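Fluoroacetyl coenzyme A thioesterase (PDB 3KUV) hydrolyses fluoroacetyl-CoA to fluoroacetate and CoA before it can react with citrate synthase, and so confers resistance to fluoroacetate. Local coordinates at residues L92-V104 against I113-L125. The protein carries 1 engineered substitution. Sequence-based numbering, arbitrary orientation.
With ACT (acetate ion), chain F; ACT (acetate ion), chain I.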
ATOM      1  N   LEU B  92      12.538   0.986 -14.982  1.00 13.79           N
ATOM      2  CA  LEU B  92      11.720   1.939 -15.746  1.00 13.40           C
ATOM      3  C   LEU B  92      11.176   1.299 -17.048  1.00 10.78           C
ATOM      4  O   LEU B  92      11.989   0.774 -17.867  1.00 13.57           O
ATOM      5  CB  LEU B  92      12.539   3.204 -16.055  1.00 13.34           C
ATOM      6  CG  LEU B  92      11.725   4.259 -16.729  1.00 14.46           C
ATOM      7  CD1 LEU B  92      10.553   4.794 -15.896  1.00 14.99           C
ATOM      8  CD2 LEU B  92      12.539   5.486 -17.282  1.00 16.71           C
ATOM      9  N   ARG B  93       9.856   1.366 -17.288  1.00 10.95           N
ATOM     10  CA  ARG B  93       9.263   0.831 -18.539  1.00 11.16           C
ATOM     11  C   ARG B  93       9.069   1.892 -19.575  1.00 12.60           C
ATOM     12  O   ARG B  93       9.229   1.606 -20.777  1.00 10.38           O
ATOM     13  CB  ARG B  93       7.853   0.161 -18.268  1.00 10.93           C
ATOM     14  CG  ARG B  93       7.931  -1.049 -17.309  1.00  9.41           C
ATOM     15  CD  ARG B  93       6.457  -1.482 -17.104  1.00  8.84           C
ATOM     16  NE  ARG B  93       5.926  -2.161 -18.313  1.00 10.20           N
ATOM     17  CZ  ARG B  93       4.668  -2.478 -18.544  1.00  8.24           C
ATOM     18  NH1 ARG B  93       3.717  -2.116 -17.643  1.00 10.75           N
ATOM     19  NH2 ARG B  93       4.335  -3.135 -19.629  1.00  8.86           N
ATOM     20  N   SER B  94       8.692   3.093 -19.130  1.00 10.80           N
ATOM     21  CA  SER B  94       8.348   4.160 -20.094  1.00 12.88           C
ATOM     22  C   SER B  94       8.220   5.449 -19.414  1.00 13.89           C
ATOM     23  O   SER B  94       7.871   5.518 -18.261  1.00 14.07           O
ATOM     24  CB  SER B  94       7.037   3.856 -20.813  1.00 14.28           C
ATOM     25  OG  SER B  94       5.939   3.823 -19.872  1.00 18.32           O
ATOM     26  N   VAL B  95       8.414   6.514 -20.221  1.00 17.18           N
ATOM     27  CA  VAL B  95       8.169   7.912 -19.801  1.00 17.52           C
ATOM     28  C   VAL B  95       7.291   8.543 -20.885  1.00 19.44           C
ATOM     29  O   VAL B  95       7.631   8.494 -22.113  1.00 22.41           O
ATOM     30  CB  VAL B  95       9.455   8.695 -19.630  1.00 19.90           C
ATOM     31  CG1 VAL B  95       9.106  10.114 -19.225  1.00 20.76           C
ATOM     32  CG2 VAL B  95      10.291   8.102 -18.623  1.00 19.44           C
ATOM     33  N   GLU B  96       6.132   9.001 -20.523  1.00 20.08           N
ATOM     34  CA  GLU B  96       5.196   9.642 -21.522  1.00 20.78           C
ATOM     35  C   GLU B  96       4.739  10.952 -20.866  1.00 21.93           C
ATOM     36  O   GLU B  96       3.776  10.922 -20.070  1.00 19.50           O
ATOM     37  CB  GLU B  96       3.964   8.746 -21.691  1.00 24.74           C
ATOM     38  CG  GLU B  96       4.010   7.455 -22.562  1.00 33.58           C
ATOM     39  CD  GLU B  96       3.239   6.173 -22.011  1.00 44.22           C
ATOM     40  OE1 GLU B  96       2.542   6.144 -20.926  1.00 40.67           O
ATOM     41  OE2 GLU B  96       3.389   5.106 -22.694  1.00 51.29           O
ATOM     42  N   GLY B  97       5.368  12.101 -21.199  1.00 21.58           N
ATOM     43  CA  GLY B  97       4.968  13.368 -20.544  1.00 21.69           C
ATOM     44  C   GLY B  97       5.251  13.257 -19.045  1.00 18.54           C
ATOM     45  O   GLY B  97       6.350  12.935 -18.618  1.00 20.41           O
ATOM     46  N   ARG B  98       4.210  13.494 -18.264  1.00 17.49           N
ATOM     47  CA  ARG B  98       4.354  13.509 -16.806  1.00 13.76           C
ATOM     48  C   ARG B  98       4.286  12.101 -16.263  1.00 14.13           C
ATOM     49  O   ARG B  98       4.451  11.950 -15.062  1.00 13.45           O
ATOM     50  CB  ARG B  98       3.233  14.331 -16.182  1.00 15.08           C
ATOM     51  CG  ARG B  98       1.888  13.594 -16.159  1.00 21.00           C
ATOM     52  CD  ARG B  98       0.631  14.341 -15.668  1.00 29.31           C
ATOM     53  NE  ARG B  98       0.915  15.161 -14.514  1.00 29.83           N
ATOM     54  CZ  ARG B  98      -0.015  15.646 -13.700  1.00 32.70           C
ATOM     55  NH1 ARG B  98      -1.308  15.331 -13.907  1.00 30.00           N
ATOM     56  NH2 ARG B  98       0.365  16.458 -12.702  1.00 30.30           N
ATOM     57  N   ARG B  99       3.961  11.120 -17.101  1.00 14.00           N
ATOM     58  CA  ARG B  99       3.675   9.736 -16.601  1.00 13.23           C
ATOM     59  C   ARG B  99       4.892   8.849 -16.720  1.00 13.23           C
ATOM     60  O   ARG B  99       5.515   8.707 -17.798  1.00 14.16           O
ATOM     61  CB  ARG B  99       2.534   9.099 -17.380  1.00 12.87           C
ATOM     62  CG  ARG B  99       2.183   7.656 -16.862  1.00 17.88           C
ATOM     63  CD  ARG B  99       0.990   7.149 -17.707  1.00 23.82           C
ATOM     64  NE  ARG B  99       0.950   5.722 -17.883  0.50 32.02           N
ATOM     65  CZ  ARG B  99       0.220   4.907 -17.146  0.50 35.64           C
ATOM     66  NH1 ARG B  99      -0.538   5.388 -16.162  0.50 37.40           N
ATOM     67  NH2 ARG B  99       0.239   3.610 -17.408  0.50 35.90           N
ATOM     68  N   LEU B 100       5.289   8.177 -15.627  1.00 10.09           N
ATOM     69  CA  LEU B 100       6.437   7.242 -15.560  1.00 10.27           C
ATOM     70  C   LEU B 100       5.871   5.887 -15.087  1.00 12.86           C
ATOM     71  O   LEU B 100       5.089   5.852 -14.130  1.00 11.76           O
ATOM     72  CB  LEU B 100       7.599   7.684 -14.646  1.00  9.74           C
ATOM     73  CG  LEU B 100       8.407   8.892 -15.112  1.00 12.52           C
ATOM     74  CD1 LEU B 100       7.679  10.172 -14.764  1.00 17.40           C
ATOM     75  CD2 LEU B 100       9.815   8.896 -14.514  1.00 14.92           C
ATOM     76  N   SER B 101       6.242   4.800 -15.740  1.00 10.87           N
ATOM     77  CA  SER B 101       5.698   3.463 -15.492  1.00 12.62           C
ATOM     78  C   SER B 101       6.853   2.592 -15.193  1.00 11.90           C
ATOM     79  O   SER B 101       7.956   2.649 -15.858  1.00 10.85           O
ATOM     80  CB  SER B 101       5.003   2.930 -16.746  1.00 14.57           C
ATOM     81  OG  SER B 101       3.850   3.736 -17.141  1.00 20.47           O
ATOM     82  N   TRP B 102       6.699   1.703 -14.199  1.00 12.01           N
ATOM     83  CA  TRP B 102       7.773   0.911 -13.671  1.00 11.98           C
ATOM     84  C   TRP B 102       7.337  -0.569 -13.524  1.00  9.68           C
ATOM     85  O   TRP B 102       6.121  -0.816 -13.304  1.00 11.32           O
ATOM     86  CB  TRP B 102       8.065   1.417 -12.256  1.00 15.44           C
ATOM     87  CG  TRP B 102       8.360   2.943 -12.166  1.00 18.57           C
ATOM     88  CD1 TRP B 102       7.471   3.984 -12.014  1.00 19.16           C
ATOM     89  CD2 TRP B 102       9.603   3.454 -12.106  1.00 14.88           C
ATOM     90  NE1 TRP B 102       8.124   5.162 -11.971  1.00 15.22           N
ATOM     91  CE2 TRP B 102       9.485   4.860 -12.063  1.00 21.41           C
ATOM     92  CE3 TRP B 102      10.900   2.841 -12.194  1.00 16.55           C
ATOM     93  CZ2 TRP B 102      10.584   5.656 -11.948  1.00 13.59           C
ATOM     94  CZ3 TRP B 102      11.936   3.605 -12.163  1.00 14.16           C
ATOM     95  CH2 TRP B 102      11.812   5.039 -12.045  1.00 24.19           C
ATOM     96  N   ARG B 103       8.271  -1.515 -13.638  1.00 10.61           N
ATOM     97  CA  ARG B 103       8.129  -2.860 -13.163  1.00  8.93           C
ATOM     98  C   ARG B 103       8.839  -2.900 -11.822  1.00 11.62           C
ATOM     99  O   ARG B 103      10.034  -2.431 -11.708  1.00 12.65           O
ATOM    100  CB  ARG B 103       8.745  -3.866 -14.185  1.00 11.77           C
ATOM    101  CG  ARG B 103       8.397  -5.260 -13.932  1.00 21.23           C
ATOM    102  CD  ARG B 103       8.978  -6.343 -14.910  1.00 28.42           C
ATOM    103  NE  ARG B 103       8.422  -7.628 -14.438  0.50 27.33           N
ATOM    104  CZ  ARG B 103       8.882  -8.394 -13.433  0.50 27.85           C
ATOM    105  NH1 ARG B 103       9.963  -8.071 -12.725  0.50 28.04           N
ATOM    106  NH2 ARG B 103       8.230  -9.525 -13.138  0.50 26.10           N
ATOM    107  N   VAL B 104       8.195  -3.448 -10.795  1.00 10.35           N
ATOM    108  CA  VAL B 104       8.779  -3.507  -9.445  1.00 10.39           C
ATOM    109  C   VAL B 104       8.796  -4.936  -8.926  1.00 10.38           C
ATOM    110  O   VAL B 104       7.933  -5.770  -9.262  1.00 11.30           O
ATOM    111  CB  VAL B 104       8.054  -2.596  -8.467  1.00 10.97           C
ATOM    112  CG1 VAL B 104       8.323  -1.123  -8.865  1.00 12.66           C
ATOM    113  CG2 VAL B 104       6.513  -2.789  -8.384  1.00 12.89           C
ATOM    114  N   ILE B 113       9.170 -11.704  -2.407  1.00 11.74           N
ATOM    115  CA  ILE B 113       8.000 -11.367  -1.632  1.00 10.01           C
ATOM    116  C   ILE B 113       6.953 -10.649  -2.462  1.00  9.26           C
ATOM    117  O   ILE B 113       5.836 -10.488  -1.978  1.00 10.84           O
ATOM    118  CB  ILE B 113       8.270 -10.526  -0.369  1.00 13.11           C
ATOM    119  CG1 ILE B 113       8.900  -9.173  -0.781  1.00 12.93           C
ATOM    120  CG2 ILE B 113       9.271 -11.270   0.549  1.00 14.31           C
ATOM    121  CD1 ILE B 113       8.965  -8.186   0.460  1.00 18.48           C
ATOM    122  N   GLY B 114       7.211 -10.212  -3.714  1.00 10.49           N
ATOM    123  CA  GLY B 114       6.054  -9.562  -4.482  1.00 11.06           C
ATOM    124  C   GLY B 114       6.647  -9.021  -5.766  1.00 10.85           C
ATOM    125  O   GLY B 114       7.854  -8.724  -5.834  1.00 11.26           O
ATOM    126  N   SER B 115       5.779  -8.814  -6.740  1.00 10.25           N
ATOM    127  CA  SER B 115       6.210  -8.204  -8.015  1.00 10.61           C
ATOM    128  C   SER B 115       5.007  -7.683  -8.735  1.00  9.89           C
ATOM    129  O   SER B 115       3.864  -8.091  -8.463  1.00  8.62           O
ATOM    130  CB  SER B 115       7.005  -9.105  -9.000  1.00 14.81           C
ATOM    131  OG  SER B 115       6.232 -10.132  -9.443  1.00 19.48           O
ATOM    132  N   GLY B 116       5.247  -6.698  -9.624  1.00  8.51           N
ATOM    133  CA  GLY B 116       4.191  -6.195 -10.428  1.00  8.42           C
ATOM    134  C   GLY B 116       4.592  -4.857 -11.002  1.00  7.73           C
ATOM    135  O   GLY B 116       5.726  -4.704 -11.458  1.00  8.96           O
ATOM    136  N   THR B 117       3.616  -3.976 -11.122  1.00  8.03           N
ATOM    137  CA  THR B 117       3.777  -2.713 -11.822  1.00  9.37           C
ATOM    138  C   THR B 117       3.376  -1.532 -10.943  1.00 10.05           C
ATOM    139  O   THR B 117       2.592  -1.670 -10.008  1.00 10.33           O
ATOM    140  CB  THR B 117       2.963  -2.662 -13.137  1.00  9.33           C
ATOM    141  OG1 THR B 117       1.577  -3.015 -12.847  1.00 11.28           O
ATOM    142  CG2 THR B 117       3.510  -3.656 -14.216  1.00 12.26           C
ATOM    143  N   HIS B 118       3.886  -0.346 -11.273  1.00  9.20           N
ATOM    144  CA  HIS B 118       3.586   0.898 -10.516  1.00  9.88           C
ATOM    145  C   HIS B 118       3.679   2.045 -11.513  1.00 10.73           C
ATOM    146  O   HIS B 118       4.637   2.094 -12.355  1.00 12.55           O
ATOM    147  CB  HIS B 118       4.659   1.118  -9.448  1.00 10.72           C
ATOM    148  CG  HIS B 118       4.413   2.372  -8.636  1.00  9.98           C
ATOM    149  ND1 HIS B 118       5.372   3.320  -8.293  1.00 13.07           N
ATOM    150  CD2 HIS B 118       3.240   2.818  -8.126  1.00  6.76           C
ATOM    151  CE1 HIS B 118       4.804   4.272  -7.556  1.00  6.23           C
ATOM    152  NE2 HIS B 118       3.533   3.987  -7.450  1.00 11.53           N
ATOM    153  N   GLU B 119       2.766   2.987 -11.426  1.00  8.25           N
ATOM    154  CA  GLU B 119       2.835   4.222 -12.283  1.00  8.72           C
ATOM    155  C   GLU B 119       2.801   5.426 -11.386  1.00  9.36           C
ATOM    156  O   GLU B 119       2.176   5.401 -10.302  1.00  9.08           O
ATOM    157  CB  GLU B 119       1.625   4.275 -13.196  1.00 11.46           C
ATOM    158  CG  GLU B 119       1.685   3.168 -14.330  1.00 13.66           C
ATOM    159  CD  GLU B 119       1.344   1.790 -13.846  1.00 20.74           C
ATOM    160  OE1 GLU B 119       0.399   1.699 -13.058  1.00 20.40           O
ATOM    161  OE2 GLU B 119       1.921   0.776 -14.267  1.00 22.73           O
ATOM    162  N   ARG B 120       3.485   6.478 -11.858  1.00  9.25           N
ATOM    163  CA  ARG B 120       3.581   7.750 -11.158  1.00  8.64           C
ATOM    164  C   ARG B 120       3.325   8.918 -12.092  1.00  9.65           C
ATOM    165  O   ARG B 120       3.456   8.793 -13.285  1.00 10.89           O
ATOM    166  CB  ARG B 120       4.991   7.936 -10.598  1.00  8.69           C
ATOM    167  CG  ARG B 120       5.347   6.765  -9.594  1.00  9.04           C
ATOM    168  CD  ARG B 120       6.593   7.059  -8.759  1.00  8.66           C
ATOM    169  NE  ARG B 120       6.417   8.169  -7.829  1.00  9.08           N
ATOM    170  CZ  ARG B 120       5.674   8.142  -6.726  1.00  9.44           C
ATOM    171  NH1 ARG B 120       5.147   6.945  -6.344  1.00  9.37           N
ATOM    172  NH2 ARG B 120       5.432   9.216  -5.970  1.00 11.09           N
ATOM    173  N   ALA B 121       2.959  10.065 -11.530  1.00  9.61           N
ATOM    174  CA  ALA B 121       2.767  11.286 -12.267  1.00  9.84           C
ATOM    175  C   ALA B 121       3.606  12.423 -11.635  1.00  9.85           C
ATOM    176  O   ALA B 121       3.514  12.635 -10.410  1.00 10.57           O
ATOM    177  CB  ALA B 121       1.297  11.722 -12.268  1.00 11.99           C
ATOM    178  N   VAL B 122       4.377  13.117 -12.461  1.00 10.12           N
ATOM    179  CA  VAL B 122       5.116  14.317 -12.009  1.00  9.52           C
ATOM    180  C   VAL B 122       4.139  15.475 -11.719  1.00 12.19           C
ATOM    181  O   VAL B 122       3.152  15.654 -12.396  1.00 12.89           O
ATOM    182  CB  VAL B 122       6.071  14.751 -13.115  1.00 10.95           C
ATOM    183  CG1 VAL B 122       6.864  16.010 -12.586  1.00 12.51           C
ATOM    184  CG2 VAL B 122       7.109  13.622 -13.392  1.00 13.57           C
ATOM    185  N   ILE B 123       4.414  16.134 -10.607  1.00 10.29           N
ATOM    186  CA  ILE B 123       3.539  17.247 -10.112  1.00 11.53           C
ATOM    187  C   ILE B 123       4.417  18.447  -9.798  1.00 12.73           C
ATOM    188  O   ILE B 123       5.596  18.306  -9.444  1.00 13.54           O
ATOM    189  CB  ILE B 123       2.642  16.895  -8.919  1.00 11.97           C
ATOM    190  CG1 ILE B 123       3.464  16.399  -7.728  1.00 13.11           C
ATOM    191  CG2 ILE B 123       1.498  15.909  -9.323  1.00 13.04           C
ATOM    192  CD1 ILE B 123       2.655  16.433  -6.436  1.00 13.32           C
ATOM    193  N   HIS B 124       3.805  19.643  -9.927  1.00 15.51           N
ATOM    194  CA  HIS B 124       4.459  20.859  -9.410  1.00 16.20           C
ATOM    195  C   HIS B 124       4.044  20.936  -7.932  1.00 14.66           C
ATOM    196  O   HIS B 124       2.824  21.053  -7.650  1.00 14.30           O
ATOM    197  CB  HIS B 124       3.928  22.053 -10.181  1.00 16.46           C
ATOM    198  CG  HIS B 124       4.592  23.338  -9.760  1.00 24.77           C
ATOM    199  ND1 HIS B 124       4.102  24.139  -8.752  1.00 32.18           N
ATOM    200  CD2 HIS B 124       5.788  23.880 -10.126  1.00 34.50           C
ATOM    201  CE1 HIS B 124       4.907  25.184  -8.595  1.00 31.75           C
ATOM    202  NE2 HIS B 124       5.944  25.043  -9.405  1.00 35.22           N
ATOM    203  N   LEU B 125       4.974  20.734  -6.983  1.00 15.85           N
ATOM    204  CA  LEU B 125       4.606  20.620  -5.557  1.00 15.34           C
ATOM    205  C   LEU B 125       3.750  21.788  -5.011  1.00 18.74           C
ATOM    206  O   LEU B 125       2.725  21.540  -4.341  1.00 17.96           O
ATOM    207  CB  LEU B 125       5.869  20.413  -4.615  1.00 16.80           C
ATOM    208  CG  LEU B 125       6.477  19.034  -4.920  1.00 17.15           C
ATOM    209  CD1 LEU B 125       7.864  18.982  -4.244  1.00 21.58           C
ATOM    210  CD2 LEU B 125       5.618  17.874  -4.457  1.00 20.07           C
TER
HETATM  211  C   ACT F 140      -2.516   2.186 -14.925  1.00 30.99           C
HETATM  212  O   ACT F 140      -3.727   2.169 -14.390  1.00 31.53           O
HETATM  213  OXT ACT F 140      -1.677   3.075 -14.504  1.00 30.31           O
HETATM  214  CH3 ACT F 140      -2.055   1.298 -16.052  1.00 30.70           C
HETATM  215  C   ACT I 143       5.854 -10.128 -16.160  1.00 38.92           C
HETATM  216  O   ACT I 143       7.077  -9.734 -16.057  1.00 38.06           O
HETATM  217  OXT ACT I 143       5.490 -10.307 -17.348  1.00 39.53           O
HETATM  218  CH3 ACT I 143       4.884 -10.400 -15.014  1.00 38.36           C
HETATM  219  O   HOH W   1       3.984  -0.202 -15.436  1.00 12.16           O
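Gly116 pairs with Val104 through two backbone hydrogen bonds, N to O in both directions, the first pair of residues 99-104 with 113-124 in the antiparallel hairpin of strands 99-107 and 112-124, part of the hot dog sheet. Its backbone angles (phi 163°, psi -145°) suit glycine, and Val104 CG2 lies 3.7 Å from Gly116 O. Thr117 points to the opposite face from Val104, its CG2 meeting Arg93 NH1 at 3.8 Å. His118 O receives Trp102 N (2.8 Å) and also sits at the indole edge, in the ring plane, 3.4 Å from Trp102 CD1; Leu92 CD1 packs over the centre of one indole face. Glu119 lies alongside Arg99, pointing the same way, with CG over a guanidinium face, 3.4 Å from Arg99 NH2. A water joins Glu119 OE2 to Arg93 NH1 and Trp102 O. Arg120 passes its CG by Trp102 NE1 at 4.0 Å, then bends at chi3 (66°) toward Glu50, its salt-bridge partner, while Ser67 accepts from NE. Beyond Ala121, whose CB sits over one face of the Arg98 guanidinium, toward its rim, Val122 O is gripped side-on by Arg98 NE and NH2, the latter at 2.9 Å. The chemistry thus divides by face: Arg93, Arg99 and Glu119 form a charged, hydrated surface, whereas Trp102, its buried NE1 without a polar partner, and His118 lie next to substrate-binding Arg120, whose guanidinium Glu50 and Ser67 hold in the substrate site.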